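Local coordinates for protein ferredoxin--NADP reductase, apicoplast (Plasmodium falciparum, PDB 3JQQ) that transfers electrons between ferredoxin and NADP(H) through a bound FAD in the apicoplast, and may serve the last step of isoprenoid precursor synthesis, at residues F46-I57 against I151-L162. The protein carries 1 engineered substitution. Sequence-based numbering, arbitrary orientation.
Sequences FKYLEGHTCGII and IYLTGAHGYFNL
G55 and T154 form the antiparallel hydrogen-bonded pair at the middle of the ladder joining strands 53-56 and 151-157 in the FAD-binding barrel; G55 N gives a straight bond to T154 O (2.9 Å, 169°), reaching it from above the carbonyl plane. Packing is tight on the face of C54, I56 and L153: L153 CD1 meets I56 CG1 at 3.6 Å and C54 SG at 3.7 Å. F46, with CG swung anti to its N (chi1 -162°), turns its ring edge to T154 O, CZ at 3.3 Å. On the other face T154 OG1, set between its own N and carbonyl carbon (chi1 69°), shares a hydrogen bond with H157 NE2, which would limit the turning of the imidazole. Past the cis peptide before A156, the methyl of A156 sits over one face of the H52 ring, 3.9 Å from its centroid, and L49 N donates to H52 ND1 in the ring plane (2.7 Å). Waters bridge the backbone at both ends, I57 O to Y152 N and, by the partly exposed N161 and L162, E50 O to L162 N. T53, whose OG1 meets Y103 O, lies near the FAD; the chemistry is consistent with a wall held by backbone hydrogen bonds beside the cofactor.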
loop_
_atom_site.group_PDB
_atom_site.type_symbol
_atom_site.label_atom_id
_atom_site.label_comp_id
_atom_site.label_asym_id
_atom_site.label_seq_id
_atom_site.Cartn_x
_atom_site.Cartn_y
_atom_site.Cartn_z
ATOM N N PHE B 46 14.715 -14.706 20.148
ATOM C CA PHE B 46 14.444 -14.364 18.754
ATOM C C PHE B 46 15.740 -14.016 18.030
ATOM O O PHE B 46 16.442 -13.067 18.395
ATOM C CB PHE B 46 13.446 -13.211 18.648
ATOM C CG PHE B 46 12.797 -13.098 17.301
ATOM C CD1 PHE B 46 11.686 -13.866 16.992
ATOM C CD2 PHE B 46 13.301 -12.228 16.342
ATOM C CE1 PHE B 46 11.084 -13.772 15.756
ATOM C CE2 PHE B 46 12.702 -12.129 15.098
ATOM C CZ PHE B 46 11.593 -12.900 14.805
ATOM N N LYS B 47 16.056 -14.793 16.999
ATOM C CA LYS B 47 17.314 -14.628 16.280
ATOM C C LYS B 47 17.083 -13.950 14.942
ATOM O O LYS B 47 16.171 -14.317 14.192
ATOM C CB LYS B 47 17.977 -15.992 16.070
ATOM C CG LYS B 47 18.331 -16.715 17.357
ATOM C CD LYS B 47 19.617 -16.171 17.958
ATOM C CE LYS B 47 19.990 -16.921 19.228
ATOM N NZ LYS B 47 21.350 -16.544 19.705
ATOM N N TYR B 48 17.913 -12.959 14.646
ATOM C CA TYR B 48 17.772 -12.205 13.421
ATOM C C TYR B 48 19.067 -11.489 13.097
ATOM O O TYR B 48 19.912 -11.278 13.968
ATOM C CB TYR B 48 16.638 -11.176 13.553
ATOM C CG TYR B 48 16.908 -10.097 14.583
ATOM C CD1 TYR B 48 16.567 -10.282 15.916
ATOM C CD2 TYR B 48 17.502 -8.894 14.221
ATOM C CE1 TYR B 48 16.813 -9.302 16.863
ATOM C CE2 TYR B 48 17.749 -7.906 15.162
ATOM C CZ TYR B 48 17.405 -8.117 16.481
ATOM O OH TYR B 48 17.645 -7.139 17.421
ATOM N N LEU B 49 19.214 -11.126 11.831
ATOM C CA LEU B 49 20.278 -10.240 11.408
ATOM C C LEU B 49 19.663 -8.880 11.135
ATOM O O LEU B 49 18.468 -8.776 10.826
ATOM C CB LEU B 49 20.941 -10.762 10.134
ATOM C CG LEU B 49 21.722 -12.075 10.226
ATOM C CD1 LEU B 49 22.335 -12.414 8.880
ATOM C CD2 LEU B 49 22.798 -11.986 11.298
ATOM N N GLU B 50 20.472 -7.835 11.249
ATOM C CA GLU B 50 20.015 -6.509 10.888
ATOM C C GLU B 50 19.383 -6.550 9.494
ATOM O O GLU B 50 19.934 -7.159 8.576
ATOM C CB GLU B 50 21.174 -5.512 10.936
ATOM C CG GLU B 50 21.660 -5.183 12.349
ATOM C CD GLU B 50 22.506 -6.290 12.968
ATOM O OE1 GLU B 50 23.015 -7.149 12.217
ATOM O OE2 GLU B 50 22.662 -6.298 14.209
ATOM N N GLY B 51 18.224 -5.914 9.348
ATOM C CA GLY B 51 17.528 -5.886 8.067
ATOM C C GLY B 51 16.358 -6.847 8.007
ATOM O O GLY B 51 15.474 -6.712 7.161
ATOM N N HIS B 52 16.349 -7.826 8.906
ATOM C CA HIS B 52 15.261 -8.793 8.932
ATOM C C HIS B 52 13.947 -8.186 9.383
ATOM O O HIS B 52 13.903 -7.128 10.012
ATOM C CB HIS B 52 15.590 -9.979 9.836
ATOM C CG HIS B 52 16.422 -11.028 9.175
ATOM N ND1 HIS B 52 17.563 -11.541 9.752
ATOM C CD2 HIS B 52 16.287 -11.649 7.986
ATOM C CE1 HIS B 52 18.091 -12.439 8.951
ATOM N NE2 HIS B 52 17.338 -12.525 7.869
ATOM N N THR B 53 12.874 -8.884 9.046
ATOM C CA THR B 53 11.561 -8.554 9.542
ATOM C C THR B 53 11.106 -9.665 10.470
ATOM O O THR B 53 11.612 -10.789 10.412
ATOM C CB THR B 53 10.545 -8.447 8.405
ATOM O OG1 THR B 53 9.252 -8.159 8.951
ATOM C CG2 THR B 53 10.475 -9.757 7.642
ATOM N N CYS B 54 10.159 -9.337 11.336
ATOM C CA CYS B 54 9.483 -10.336 12.133
ATOM C C CYS B 54 8.020 -10.266 11.755
ATOM O O CYS B 54 7.574 -9.291 11.153
ATOM C CB CYS B 54 9.655 -10.046 13.624
ATOM S SG CYS B 54 9.099 -8.397 14.122
ATOM N N GLY B 55 7.276 -11.309 12.090
ATOM C CA GLY B 55 5.834 -11.270 11.949
ATOM C C GLY B 55 5.219 -11.068 13.322
ATOM O O GLY B 55 5.730 -11.570 14.325
ATOM N N ILE B 56 4.136 -10.306 13.373
ATOM C CA ILE B 56 3.356 -10.189 14.590
ATOM C C ILE B 56 1.993 -10.806 14.316
ATOM O O ILE B 56 1.357 -10.484 13.312
ATOM C CB ILE B 56 3.177 -8.722 15.023
ATOM C CG1 ILE B 56 4.511 -8.128 15.495
ATOM C CG2 ILE B 56 2.138 -8.615 16.126
ATOM C CD1 ILE B 56 4.451 -6.640 15.790
ATOM N N ILE B 57 1.554 -11.708 15.191
ATOM C CA ILE B 57 0.225 -12.302 15.066
ATOM C C ILE B 57 -0.749 -11.624 16.020
ATOM O O ILE B 57 -0.719 -11.873 17.223
ATOM C CB ILE B 57 0.234 -13.816 15.360
ATOM C CG1 ILE B 57 1.252 -14.532 14.474
ATOM C CG2 ILE B 57 -1.160 -14.406 15.161
ATOM C CD1 ILE B 57 1.566 -15.940 14.933
ATOM N N ILE B 151 2.886 -10.506 23.226
ATOM C CA ILE B 151 2.862 -10.345 21.775
ATOM C C ILE B 151 3.620 -11.508 21.138
ATOM O O ILE B 151 4.691 -11.896 21.615
ATOM C CB ILE B 151 3.445 -8.984 21.327
ATOM C CG1 ILE B 151 3.220 -8.769 19.828
ATOM C CG2 ILE B 151 4.922 -8.887 21.675
ATOM C CD1 ILE B 151 3.685 -7.414 19.321
ATOM N N TYR B 152 3.056 -12.077 20.077
ATOM C CA TYR B 152 3.606 -13.297 19.487
ATOM C C TYR B 152 4.282 -13.060 18.134
ATOM O O TYR B 152 3.650 -12.609 17.175
ATOM C CB TYR B 152 2.524 -14.376 19.382
ATOM C CG TYR B 152 1.993 -14.839 20.723
ATOM C CD1 TYR B 152 1.072 -14.075 21.431
ATOM C CD2 TYR B 152 2.413 -16.040 21.283
ATOM C CE1 TYR B 152 0.584 -14.494 22.659
ATOM C CE2 TYR B 152 1.931 -16.467 22.510
ATOM C CZ TYR B 152 1.017 -15.690 23.192
ATOM O OH TYR B 152 0.535 -16.112 24.410
ATOM N N LEU B 153 5.577 -13.374 18.083
ATOM C CA LEU B 153 6.418 -13.132 16.909
ATOM C C LEU B 153 6.694 -14.397 16.097
ATOM O O LEU B 153 6.788 -15.498 16.648
ATOM C CB LEU B 153 7.770 -12.535 17.328
ATOM C CG LEU B 153 7.937 -11.063 17.736
ATOM C CD1 LEU B 153 7.216 -10.127 16.779
ATOM C CD2 LEU B 153 7.477 -10.827 19.163
ATOM N N THR B 154 6.833 -14.218 14.785
ATOM C CA THR B 154 7.361 -15.246 13.894
ATOM C C THR B 154 8.603 -14.669 13.218
ATOM O O THR B 154 8.792 -13.451 13.212
ATOM C CB THR B 154 6.352 -15.628 12.802
ATOM O OG1 THR B 154 6.200 -14.533 11.887
ATOM C CG2 THR B 154 5.001 -15.980 13.410
ATOM N N GLY B 155 9.446 -15.526 12.647
ATOM C CA GLY B 155 10.628 -15.050 11.920
ATOM C C GLY B 155 11.925 -15.735 12.313
ATOM O O GLY B 155 11.912 -16.734 13.032
ATOM N N ALA B 156 13.054 -15.193 11.846
ATOM C CA ALA B 156 13.079 -13.983 11.028
ATOM C C ALA B 156 12.653 -14.245 9.586
ATOM O O ALA B 156 12.522 -15.391 9.170
ATOM C CB ALA B 156 14.468 -13.356 11.059
ATOM N N HIS B 157 12.433 -13.167 8.837
ATOM C CA HIS B 157 12.086 -13.259 7.430
ATOM C C HIS B 157 12.914 -12.275 6.617
ATOM O O HIS B 157 13.429 -11.289 7.152
ATOM C CB HIS B 157 10.606 -12.945 7.197
ATOM C CG HIS B 157 9.674 -13.622 8.151
ATOM N ND1 HIS B 157 9.254 -14.925 7.987
ATOM C CD2 HIS B 157 9.056 -13.169 9.259
ATOM C CE1 HIS B 157 8.427 -15.252 8.972
ATOM N NE2 HIS B 157 8.291 -14.202 9.753
ATOM N N GLY B 158 13.024 -12.538 5.318
ATOM C CA GLY B 158 13.635 -11.594 4.389
ATOM C C GLY B 158 15.122 -11.796 4.177
ATOM O O GLY B 158 15.747 -12.636 4.823
ATOM N N TYR B 159 15.685 -11.015 3.263
ATOM C CA TYR B 159 17.105 -11.083 2.959
ATOM C C TYR B 159 17.626 -9.677 2.680
ATOM O O TYR B 159 18.618 -9.492 1.977
ATOM C CB TYR B 159 17.355 -12.007 1.761
ATOM C CG TYR B 159 16.721 -13.375 1.902
ATOM C CD1 TYR B 159 15.450 -13.627 1.402
ATOM C CD2 TYR B 159 17.391 -14.415 2.539
ATOM C CE1 TYR B 159 14.865 -14.872 1.527
ATOM C CE2 TYR B 159 16.812 -15.667 2.671
ATOM C CZ TYR B 159 15.548 -15.889 2.162
ATOM O OH TYR B 159 14.960 -17.127 2.286
ATOM N N PHE B 160 16.936 -8.690 3.242
ATOM C CA PHE B 160 17.297 -7.287 3.090
ATOM C C PHE B 160 18.434 -6.971 4.057
ATOM O O PHE B 160 18.279 -6.167 4.975
ATOM C CB PHE B 160 16.071 -6.421 3.388
ATOM C CG PHE B 160 16.157 -5.022 2.847
ATOM C CD1 PHE B 160 16.321 -4.793 1.490
ATOM C CD2 PHE B 160 16.040 -3.938 3.689
ATOM C CE1 PHE B 160 16.389 -3.504 0.994
ATOM C CE2 PHE B 160 16.105 -2.648 3.201
ATOM C CZ PHE B 160 16.279 -2.426 1.857
ATOM N N ASN B 161 19.579 -7.612 3.839
ATOM C CA ASN B 161 20.669 -7.601 4.811
ATOM C C ASN B 161 21.954 -6.927 4.345
ATOM O O ASN B 161 22.190 -6.764 3.147
ATOM C CB ASN B 161 20.985 -9.031 5.250
ATOM C CG ASN B 161 19.813 -9.699 5.932
ATOM O OD1 ASN B 161 19.275 -9.184 6.914
ATOM N ND2 ASN B 161 19.413 -10.858 5.422
ATOM N N LEU B 162 22.792 -6.548 5.313
ATOM C CA LEU B 162 24.105 -5.984 5.026
ATOM C C LEU B 162 25.046 -7.044 4.464
ATOM O O LEU B 162 24.883 -8.235 4.735
ATOM C CB LEU B 162 24.728 -5.398 6.288
ATOM C CG LEU B 162 24.083 -4.161 6.913
ATOM C CD1 LEU B 162 24.869 -3.725 8.138
ATOM C CD2 LEU B 162 23.994 -3.028 5.901
HETATM O O HOH W 1 14.290 -16.027 15.081
HETATM O O HOH W 2 22.399 -7.484 7.982
HETATM O O HOH W 3 14.891 -8.702 5.478
HETATM O O HOH W 4 0.649 -11.499 19.396
#